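Local structure of genome polyprotein (Chicken sicinivirus JSY, 6QWT) at residues P36-R41 and A48-V53; A110-C115 and D284-M289; E160-D165 and K171-E176. The protein probably synthesises viral RNA on an RNA template, being the 3D polymerase piece released from the genome polyprotein of a chicken picornavirus. One frame throughout, in Å; residues are numbered along the deposited sequence.

Contact 1. Residues P36-R41 and A48-V53; sequences PAVLSR and ADVDQV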
loop_
_atom_site.group_PDB
_atom_site.type_symbol
_atom_site.label_atom_id
_atom_site.label_comp_id
_atom_site.label_asym_id
_atom_site.label_seq_id
_atom_site.Cartn_x
_atom_site.Cartn_y
_atom_site.Cartn_z
ATOM N N PRO A 36 5.500 18.698 6.895
ATOM C CA PRO A 36 6.320 17.479 6.898
ATOM C C PRO A 36 6.320 16.807 8.263
ATOM O O PRO A 36 6.359 17.469 9.301
ATOM C CB PRO A 36 7.715 17.991 6.522
ATOM C CG PRO A 36 7.453 19.237 5.739
ATOM C CD PRO A 36 6.247 19.860 6.383
ATOM N N ALA A 37 6.273 15.475 8.247
ATOM C CA ALA A 37 6.224 14.703 9.480
ATOM C C ALA A 37 7.460 14.958 10.334
ATOM O O ALA A 37 8.537 15.293 9.831
ATOM C CB ALA A 37 6.114 13.208 9.177
ATOM N N VAL A 38 7.292 14.790 11.644
ATOM C CA VAL A 38 8.401 14.917 12.580
ATOM C C VAL A 38 9.393 13.788 12.329
ATOM O O VAL A 38 9.047 12.603 12.411
ATOM C CB VAL A 38 7.896 14.905 14.029
ATOM C CG1 VAL A 38 9.067 14.859 15.005
ATOM C CG2 VAL A 38 7.020 16.114 14.294
ATOM N N LEU A 39 10.637 14.143 12.016
ATOM C CA LEU A 39 11.684 13.144 11.864
ATOM C C LEU A 39 12.724 13.181 12.973
ATOM O O LEU A 39 13.356 12.153 13.235
ATOM C CB LEU A 39 12.387 13.304 10.505
ATOM C CG LEU A 39 11.482 13.249 9.266
ATOM C CD1 LEU A 39 12.290 13.453 7.995
ATOM C CD2 LEU A 39 10.701 11.939 9.197
ATOM N N SER A 40 12.903 14.317 13.640
ATOM C CA SER A 40 13.941 14.483 14.647
ATOM C C SER A 40 13.357 14.366 16.049
ATOM O O SER A 40 12.234 14.811 16.306
ATOM C CB SER A 40 14.639 15.835 14.485
ATOM O OG SER A 40 15.324 16.203 15.669
ATOM N N ARG A 41 14.135 13.771 16.958
ATOM C CA ARG A 41 13.733 13.716 18.360
ATOM C C ARG A 41 13.796 15.080 19.035
ATOM O O ARG A 41 13.330 15.211 20.173
ATOM C CB ARG A 41 14.609 12.719 19.124
ATOM C CG ARG A 41 14.771 11.366 18.436
ATOM C CD ARG A 41 14.638 10.213 19.421
ATOM N NE ARG A 41 15.863 9.966 20.170
ATOM C CZ ARG A 41 15.904 9.588 21.444
ATOM N NH1 ARG A 41 17.075 9.389 22.034
ATOM N NH2 ARG A 41 14.783 9.415 22.131
ATOM N N ALA A 48 6.623 15.539 22.102
ATOM C CA ALA A 48 6.768 14.098 22.226
ATOM C C ALA A 48 8.074 13.623 21.597
ATOM O O ALA A 48 8.783 14.367 20.913
ATOM C CB ALA A 48 5.577 13.384 21.579
ATOM N N ASP A 49 8.384 12.353 21.845
ATOM C CA ASP A 49 9.549 11.684 21.280
ATOM C C ASP A 49 9.080 10.838 20.103
ATOM O O ASP A 49 8.298 9.898 20.286
ATOM C CB ASP A 49 10.235 10.823 22.340
ATOM C CG ASP A 49 11.544 10.220 21.863
ATOM O OD1 ASP A 49 11.879 10.367 20.671
ATOM O OD2 ASP A 49 12.238 9.595 22.692
ATOM N N VAL A 50 9.560 11.171 18.901
ATOM C CA VAL A 50 9.022 10.547 17.696
ATOM C C VAL A 50 9.399 9.068 17.632
ATOM O O VAL A 50 8.587 8.227 17.227
ATOM C CB VAL A 50 9.476 11.319 16.440
ATOM C CG1 VAL A 50 10.994 11.338 16.314
ATOM C CG2 VAL A 50 8.834 10.732 15.192
ATOM N N ASP A 51 10.624 8.718 18.043
ATOM C CA ASP A 51 11.014 7.311 18.054
ATOM C C ASP A 51 10.126 6.497 18.988
ATOM O O ASP A 51 9.898 5.306 18.748
ATOM C CB ASP A 51 12.483 7.167 18.457
ATOM C CG ASP A 51 13.437 7.581 17.351
ATOM O OD1 ASP A 51 14.659 7.368 17.505
ATOM O OD2 ASP A 51 12.969 8.126 16.330
ATOM N N GLN A 52 9.610 7.122 20.047
ATOM C CA GLN A 52 8.694 6.445 20.957
ATOM C C GLN A 52 7.289 6.361 20.365
ATOM O O GLN A 52 6.656 5.298 20.392
ATOM C CB GLN A 52 8.678 7.171 22.305
ATOM C CG GLN A 52 8.047 6.389 23.445
ATOM C CD GLN A 52 6.540 6.555 23.500
ATOM O OE1 GLN A 52 6.015 7.650 23.281
ATOM N NE2 GLN A 52 5.836 5.466 23.788
ATOM N N VAL A 53 6.791 7.469 19.815
ATOM C CA VAL A 53 5.437 7.480 19.267
ATOM C C VAL A 53 5.347 6.597 18.026
ATOM O O VAL A 53 4.356 5.887 17.827
ATOM C CB VAL A 53 4.991 8.923 18.970
ATOM C CG1 VAL A 53 3.596 8.936 18.355
ATOM C CG2 VAL A 53 5.032 9.764 20.242
HETATM O O HOH W 1 10.329 14.145 18.260
#
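Asp49 OD2 lies at the edge of the Arg41 guanidinium, near its plane, with the carboxylate plane turned 27° from it. Arg41 NH2 reaches Asp49 OD2 at 2.6 Å, and Asp49 CG lies in the guanidinium plane; yet the N-H is poorly aimed, so this is a salt bridge with only a weak hydrogen bond inside it. The carboxylate of Asp51 is almost parallel to the same guanidinium but displaced from its plane. Its OD1 is 3.9 Å from Arg41 NE, a long bridge of charge alone, while Arg41 CD sits 3.4 Å from that oxygen. Bends at chi2 and chi3 carry the arginine between the two acids, and Arg17 takes the other oxygen, OD2, of Asp51.

The two acids flank the start of helix 50-54. Asp49 is its N-cap: with CG anti to the backbone N (chi1 -174°), OD1 faces the helix start and accepts a weak bond from Asp51 N at 3.3 Å. The loop laid over this helix start follows strand 34-36 in what is probably the fingers region of the picornaviral polymerase fold.

Next to the charged groups the contact turns apolar. Val38 CG1 rests on Val50 CB at 3.8 Å, the two side chains running antiparallel to one another. Val50 spreads its two methyls along the loop backbone, CG2 lying 3.4 Å from Val38 O and CG1 near Ser40 O. One water bridges the two segments, donating to Ser40 O at 2.8 Å and to Ala48 O while accepting weakly from Val50 N.

Contact 2. Residues A110-C115 and D284-M289; sequences AGYPWC and DQWYIM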
loop_
_atom_site.group_PDB
_atom_site.type_symbol
_atom_site.label_atom_id
_atom_site.label_comp_id
_atom_site.label_asym_id
_atom_site.label_seq_id
_atom_site.Cartn_x
_atom_site.Cartn_y
_atom_site.Cartn_z
ATOM N N ALA A 110 18.685 -0.509 -2.623
ATOM C CA ALA A 110 19.081 -1.906 -2.714
ATOM C C ALA A 110 18.879 -2.662 -1.408
ATOM O O ALA A 110 18.966 -3.896 -1.404
ATOM C CB ALA A 110 20.542 -2.012 -3.154
ATOM N N GLY A 111 18.608 -1.960 -0.308
ATOM C CA GLY A 111 18.363 -2.608 0.962
ATOM C C GLY A 111 19.634 -3.093 1.629
ATOM O O GLY A 111 20.738 -3.018 1.087
ATOM N N TYR A 112 19.457 -3.615 2.843
ATOM C CA TYR A 112 20.571 -4.059 3.670
ATOM C C TYR A 112 21.043 -5.448 3.236
ATOM O O TYR A 112 20.220 -6.336 3.002
ATOM C CB TYR A 112 20.158 -4.092 5.141
ATOM C CG TYR A 112 21.332 -4.132 6.081
ATOM C CD1 TYR A 112 21.996 -2.966 6.440
ATOM C CD2 TYR A 112 21.794 -5.337 6.595
ATOM C CE1 TYR A 112 23.081 -2.998 7.290
ATOM C CE2 TYR A 112 22.876 -5.379 7.445
ATOM C CZ TYR A 112 23.516 -4.206 7.789
ATOM O OH TYR A 112 24.592 -4.243 8.638
ATOM N N PRO A 113 22.366 -5.675 3.142
ATOM C CA PRO A 113 23.427 -4.709 3.449
ATOM C C PRO A 113 23.933 -3.919 2.241
ATOM O O PRO A 113 24.866 -3.131 2.399
ATOM C CB PRO A 113 24.541 -5.602 3.998
ATOM C CG PRO A 113 24.404 -6.859 3.188
ATOM C CD PRO A 113 22.921 -7.018 2.880
ATOM N N TRP A 114 23.333 -4.132 1.064
ATOM C CA TRP A 114 23.814 -3.468 -0.145
ATOM C C TRP A 114 23.757 -1.950 -0.014
ATOM O O TRP A 114 24.699 -1.249 -0.403
ATOM C CB TRP A 114 22.998 -3.917 -1.358
ATOM C CG TRP A 114 22.696 -5.385 -1.405
ATOM C CD1 TRP A 114 21.566 -6.005 -0.950
ATOM C CD2 TRP A 114 23.527 -6.417 -1.953
ATOM N NE1 TRP A 114 21.648 -7.358 -1.174
ATOM C CE2 TRP A 114 22.841 -7.638 -1.788
ATOM C CE3 TRP A 114 24.785 -6.428 -2.562
ATOM C CZ2 TRP A 114 23.371 -8.854 -2.211
ATOM C CZ3 TRP A 114 25.310 -7.638 -2.982
ATOM C CH2 TRP A 114 24.603 -8.835 -2.804
ATOM N N CYS A 115 22.670 -1.424 0.553
ATOM C CA CYS A 115 22.424 0.014 0.618
ATOM C C CYS A 115 23.454 0.742 1.475
ATOM O O CYS A 115 23.334 1.948 1.719
ATOM C CB CYS A 115 21.024 0.277 1.166
ATOM S SG CYS A 115 20.873 -0.181 2.901
ATOM N N ASP A 284 20.680 1.702 14.775
ATOM C CA ASP A 284 21.420 0.644 15.453
ATOM C C ASP A 284 20.512 -0.223 16.322
ATOM O O ASP A 284 21.001 -0.959 17.189
ATOM C CB ASP A 284 22.556 1.242 16.291
ATOM C CG ASP A 284 23.553 0.192 16.774
ATOM O OD1 ASP A 284 24.035 -0.609 15.944
ATOM O OD2 ASP A 284 23.847 0.170 17.987
ATOM N N GLN A 285 19.199 -0.147 16.110
ATOM C CA GLN A 285 18.235 -0.970 16.834
ATOM C C GLN A 285 17.897 -2.184 15.975
ATOM O O GLN A 285 17.249 -2.057 14.929
ATOM C CB GLN A 285 16.981 -0.170 17.178
ATOM C CG GLN A 285 17.245 1.069 18.014
ATOM C CD GLN A 285 17.890 0.747 19.350
ATOM O OE1 GLN A 285 17.285 0.102 20.206
ATOM N NE2 GLN A 285 19.123 1.203 19.534
ATOM N N TRP A 286 18.345 -3.355 16.414
ATOM C CA TRP A 286 18.090 -4.614 15.727
ATOM C C TRP A 286 17.031 -5.393 16.494
ATOM O O TRP A 286 17.163 -5.598 17.705
ATOM C CB TRP A 286 19.373 -5.435 15.607
ATOM C CG TRP A 286 20.516 -4.668 15.022
ATOM C CD1 TRP A 286 21.330 -3.783 15.671
ATOM C CD2 TRP A 286 20.974 -4.713 13.664
ATOM N NE1 TRP A 286 22.267 -3.277 14.801
ATOM C CE2 TRP A 286 22.070 -3.831 13.564
ATOM C CE3 TRP A 286 20.564 -5.412 12.525
ATOM C CZ2 TRP A 286 22.760 -3.633 12.369
ATOM C CZ3 TRP A 286 21.254 -5.214 11.340
ATOM C CH2 TRP A 286 22.338 -4.330 11.271
ATOM N N TYR A 287 15.984 -5.822 15.792
ATOM C CA TYR A 287 14.871 -6.490 16.451
ATOM C C TYR A 287 14.132 -7.359 15.443
ATOM O O TYR A 287 14.300 -7.224 14.228
ATOM C CB TYR A 287 13.918 -5.479 17.102
ATOM C CG TYR A 287 13.324 -4.486 16.130
ATOM C CD1 TYR A 287 14.019 -3.339 15.763
ATOM C CD2 TYR A 287 12.069 -4.697 15.574
ATOM C CE1 TYR A 287 13.481 -2.430 14.869
ATOM C CE2 TYR A 287 11.521 -3.793 14.679
ATOM C CZ TYR A 287 12.230 -2.663 14.333
ATOM O OH TYR A 287 11.690 -1.763 13.444
ATOM N N ILE A 288 13.317 -8.263 15.977
ATOM C CA ILE A 288 12.469 -9.146 15.191
ATOM C C ILE A 288 11.023 -8.839 15.552
ATOM O O ILE A 288 10.696 -8.688 16.735
ATOM C CB ILE A 288 12.802 -10.630 15.444
ATOM C CG1 ILE A 288 14.000 -11.060 14.594
ATOM C CG2 ILE A 288 11.593 -11.521 15.167
ATOM C CD1 ILE A 288 14.603 -12.387 15.013
ATOM N N MET A 289 10.172 -8.718 14.538
ATOM C CA MET A 289 8.747 -8.505 14.734
ATOM C C MET A 289 8.016 -9.823 14.518
ATOM O O MET A 289 8.108 -10.420 13.440
ATOM C CB MET A 289 8.215 -7.429 13.787
ATOM C CG MET A 289 8.476 -6.005 14.258
ATOM S SD MET A 289 7.599 -5.610 15.791
ATOM C CE MET A 289 8.454 -4.130 16.329
#
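Trp286 reaches across to Tyr112 from strand 285-290, one of five in the mixed sheet that belongs, by analogy with other picornaviral polymerases, to the fingers. The nearest CA atoms of the two segments, those of Tyr112 and Trp286, are 12.3 Å apart, so the contact is made by ring ends alone. From Trp286 CB the side chain sets off with CG beside the backbone N (chi1 -52°), which lets the far end of the indole reach the loop 110-115. In the five-membered ring, NE1 turns back to its own segment and donates a weak but fairly straight bond to Asp284 OD1, at 3.4 Å. Phe152 meets the indole edge-to-face and Val281 touches it from the neighbouring strand.

The far corner of the six-membered ring, CH2, does all the touching. It comes to Tyr112 CZ at 3.7 Å and to Tyr112 CE2 at 4.0 Å, making an offset edge-to-face pair in which the indole supplies the edge and the phenol the face. The centroids of the Tyr112 ring and the Trp286 six-membered ring are 5.6 Å apart, with planes at 74°. Over one face of the phenol lies Pro113 CB, near the ring's rim, consistent with the cis peptide bond between Tyr112 and Pro113. Tyr112 OH is hydrogen-bonded to Pro11 O, and the same hydroxyl oxygen stands 3.5 Å from Trp286 CH2, close to the indole plane.

Contact 3. Residues E160-D165 and K171-E176; sequences ELRGVD and KTRLIE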
loop_
_atom_site.group_PDB
_atom_site.type_symbol
_atom_site.label_atom_id
_atom_site.label_comp_id
_atom_site.label_asym_id
_atom_site.label_seq_id
_atom_site.Cartn_x
_atom_site.Cartn_y
_atom_site.Cartn_z
ATOM N N GLU A 160 7.105 12.578 4.878
ATOM C CA GLU A 160 5.892 12.841 4.114
ATOM C C GLU A 160 5.096 13.946 4.797
ATOM O O GLU A 160 5.297 14.238 5.977
ATOM C CB GLU A 160 5.025 11.583 3.980
ATOM C CG GLU A 160 4.177 11.305 5.221
ATOM C CD GLU A 160 3.574 9.913 5.234
ATOM O OE1 GLU A 160 3.516 9.302 6.324
ATOM O OE2 GLU A 160 3.155 9.434 4.159
ATOM N N LEU A 161 4.183 14.552 4.036
ATOM C CA LEU A 161 3.271 15.537 4.605
ATOM C C LEU A 161 2.272 14.858 5.535
ATOM O O LEU A 161 1.752 13.780 5.236
ATOM C CB LEU A 161 2.519 16.281 3.498
ATOM C CG LEU A 161 3.284 17.307 2.655
ATOM C CD1 LEU A 161 2.337 17.994 1.682
ATOM C CD2 LEU A 161 3.996 18.332 3.531
ATOM N N ARG A 162 2.005 15.497 6.673
ATOM C CA ARG A 162 1.049 14.991 7.646
ATOM C C ARG A 162 0.189 16.140 8.149
ATOM O O ARG A 162 0.607 17.300 8.124
ATOM C CB ARG A 162 1.752 14.308 8.830
ATOM C CG ARG A 162 2.652 13.152 8.431
ATOM C CD ARG A 162 1.849 11.901 8.159
ATOM N NE ARG A 162 1.622 11.143 9.386
ATOM C CZ ARG A 162 0.686 10.213 9.528
ATOM N NH1 ARG A 162 -0.121 9.919 8.515
ATOM N NH2 ARG A 162 0.557 9.575 10.686
ATOM N N GLY A 163 -1.017 15.805 8.604
ATOM C CA GLY A 163 -1.854 16.802 9.246
ATOM C C GLY A 163 -1.148 17.449 10.422
ATOM O O GLY A 163 -0.339 16.824 11.110
ATOM N N VAL A 164 -1.459 18.729 10.647
ATOM C CA VAL A 164 -0.765 19.491 11.684
ATOM C C VAL A 164 -1.003 18.886 13.061
ATOM O O VAL A 164 -0.179 19.048 13.968
ATOM C CB VAL A 164 -1.192 20.970 11.644
ATOM C CG1 VAL A 164 -0.468 21.696 10.520
ATOM C CG2 VAL A 164 -2.706 21.088 11.494
ATOM N N ASP A 165 -2.127 18.190 13.244
ATOM C CA ASP A 165 -2.366 17.499 14.506
ATOM C C ASP A 165 -1.390 16.342 14.690
ATOM O O ASP A 165 -0.842 16.153 15.781
ATOM C CB ASP A 165 -3.816 17.008 14.574
ATOM C CG ASP A 165 -4.192 16.103 13.403
ATOM O OD1 ASP A 165 -3.849 16.434 12.248
ATOM O OD2 ASP A 165 -4.838 15.059 13.641
ATOM N N LYS A 171 3.180 11.783 15.449
ATOM C CA LYS A 171 2.653 10.544 14.871
ATOM C C LYS A 171 3.104 10.452 13.417
ATOM O O LYS A 171 2.377 10.794 12.483
ATOM C CB LYS A 171 1.134 10.499 14.978
ATOM C CG LYS A 171 0.582 10.327 16.375
ATOM C CD LYS A 171 -0.935 10.386 16.333
ATOM C CE LYS A 171 -1.551 10.313 17.719
ATOM N NZ LYS A 171 -3.036 10.440 17.652
ATOM N N THR A 172 4.324 9.970 13.226
ATOM C CA THR A 172 4.874 9.770 11.895
ATOM C C THR A 172 5.010 8.279 11.621
ATOM O O THR A 172 5.365 7.503 12.514
ATOM C CB THR A 172 6.221 10.477 11.750
ATOM O OG1 THR A 172 7.273 9.616 12.195
ATOM C CG2 THR A 172 6.216 11.740 12.584
ATOM N N ARG A 173 4.707 7.885 10.389
ATOM C CA ARG A 173 4.655 6.479 10.032
ATOM C C ARG A 173 6.055 5.939 9.755
ATOM O O ARG A 173 7.034 6.683 9.638
ATOM C CB ARG A 173 3.751 6.266 8.815
ATOM C CG ARG A 173 2.346 6.826 8.984
ATOM C CD ARG A 173 1.413 6.311 7.902
ATOM N NE ARG A 173 1.635 6.986 6.627
ATOM C CZ ARG A 173 1.344 6.456 5.444
ATOM N NH1 ARG A 173 0.819 5.242 5.375
ATOM N NH2 ARG A 173 1.580 7.140 4.330
ATOM N N LEU A 174 6.140 4.618 9.660
ATOM C CA LEU A 174 7.376 3.933 9.325
ATOM C C LEU A 174 7.338 3.483 7.872
ATOM O O LEU A 174 6.278 3.122 7.350
ATOM C CB LEU A 174 7.596 2.726 10.237
ATOM C CG LEU A 174 7.719 3.023 11.729
ATOM C CD1 LEU A 174 7.429 1.768 12.535
ATOM C CD2 LEU A 174 9.103 3.563 12.047
ATOM N N ILE A 175 8.493 3.523 7.218
ATOM C CA ILE A 175 8.667 2.961 5.885
ATOM C C ILE A 175 9.796 1.945 5.962
ATOM O O ILE A 175 10.885 2.253 6.460
ATOM C CB ILE A 175 8.947 4.050 4.829
ATOM C CG1 ILE A 175 9.287 3.420 3.476
ATOM C CG2 ILE A 175 10.045 4.999 5.287
ATOM C CD1 ILE A 175 9.444 4.430 2.353
ATOM N N GLU A 176 9.523 0.727 5.499
ATOM C CA GLU A 176 10.461 -0.380 5.625
ATOM C C GLU A 176 10.701 -0.984 4.251
ATOM O O GLU A 176 9.750 -1.232 3.504
ATOM C CB GLU A 176 9.933 -1.436 6.605
ATOM C CG GLU A 176 9.214 -0.837 7.815
ATOM C CD GLU A 176 9.203 -1.755 9.024
ATOM O OE1 GLU A 176 8.103 -2.104 9.503
ATOM O OE2 GLU A 176 10.298 -2.126 9.499
HETATM O O HOH W 2 5.146 9.817 8.266
#
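Lys171 O is gripped by two nitrogens of Arg162, which presents the side of its guanidinium. The bond from Arg162 NH2 is the shorter and straighter, 2.8 Å to Lys171 O with an N-H...O angle of 158°; that from Arg162 NE to the same oxygen measures 3.2 Å. NE lies in the carbonyl plane while NH2 sits well above it, yet the oxygen stays in the guanidinium plane for both. The double grip limits the rotation of the guanidinium, whose chain doubles over through bends at chi2 and chi3. Across one face of this flat group, toward its rim, lies Arg173 CG, 3.7 Å from Arg162 NH2.

Arg173 carries the second grip, also side-on but spread over two oxygens. Its NE donates to Glu160 OE1 at 3.0 Å and its NH2 to Glu160 OE2 at 2.8 Å, the latter along the syn lone pair. With carboxylate and guanidinium only 7° from coplanar, this is a two-bonded salt bridge of nearly flat geometry. A water ties the pair to the backbone as well, donating to Glu160 OE1 at 2.6 Å and accepting from Arg173 N at 2.9 Å. OE1 thus holds two donors, which would favour the charged form of the glutamate.

Strand 161-163 pairs with strand 34-36, and strand 174-177 edges the five-stranded sheet. The two segments and the turn between them, with Arg162, Lys171 and Arg173, are consistent with motif F of picornaviral polymerases, the fingers element whose basic side chains in relatives line the nucleotide entry channel.

How the contacts relate
From the N terminus, contact 1 comes first, closing a short loop between strand 34-36 and helix 50-54 before the others open. Contact 2 then spans a long excursion, from the loop at 110-115 to strand 285-290, and contact 3 is nested inside it as another short closure. Sequence order hides a closer relation: contacts 1 and 3 touch, with a probable hydrogen bond from Ala37 N to Glu160 O and packing of Val38 and Val50 against Thr172. Contacts 2 and 3 lie about 21 Å apart, centre to centre, but share the five-stranded sheet through strands 285-290 and 174-177, where Tyr287 OH packs near Glu176 OE2, whereas contacts 1 and 2 do not touch.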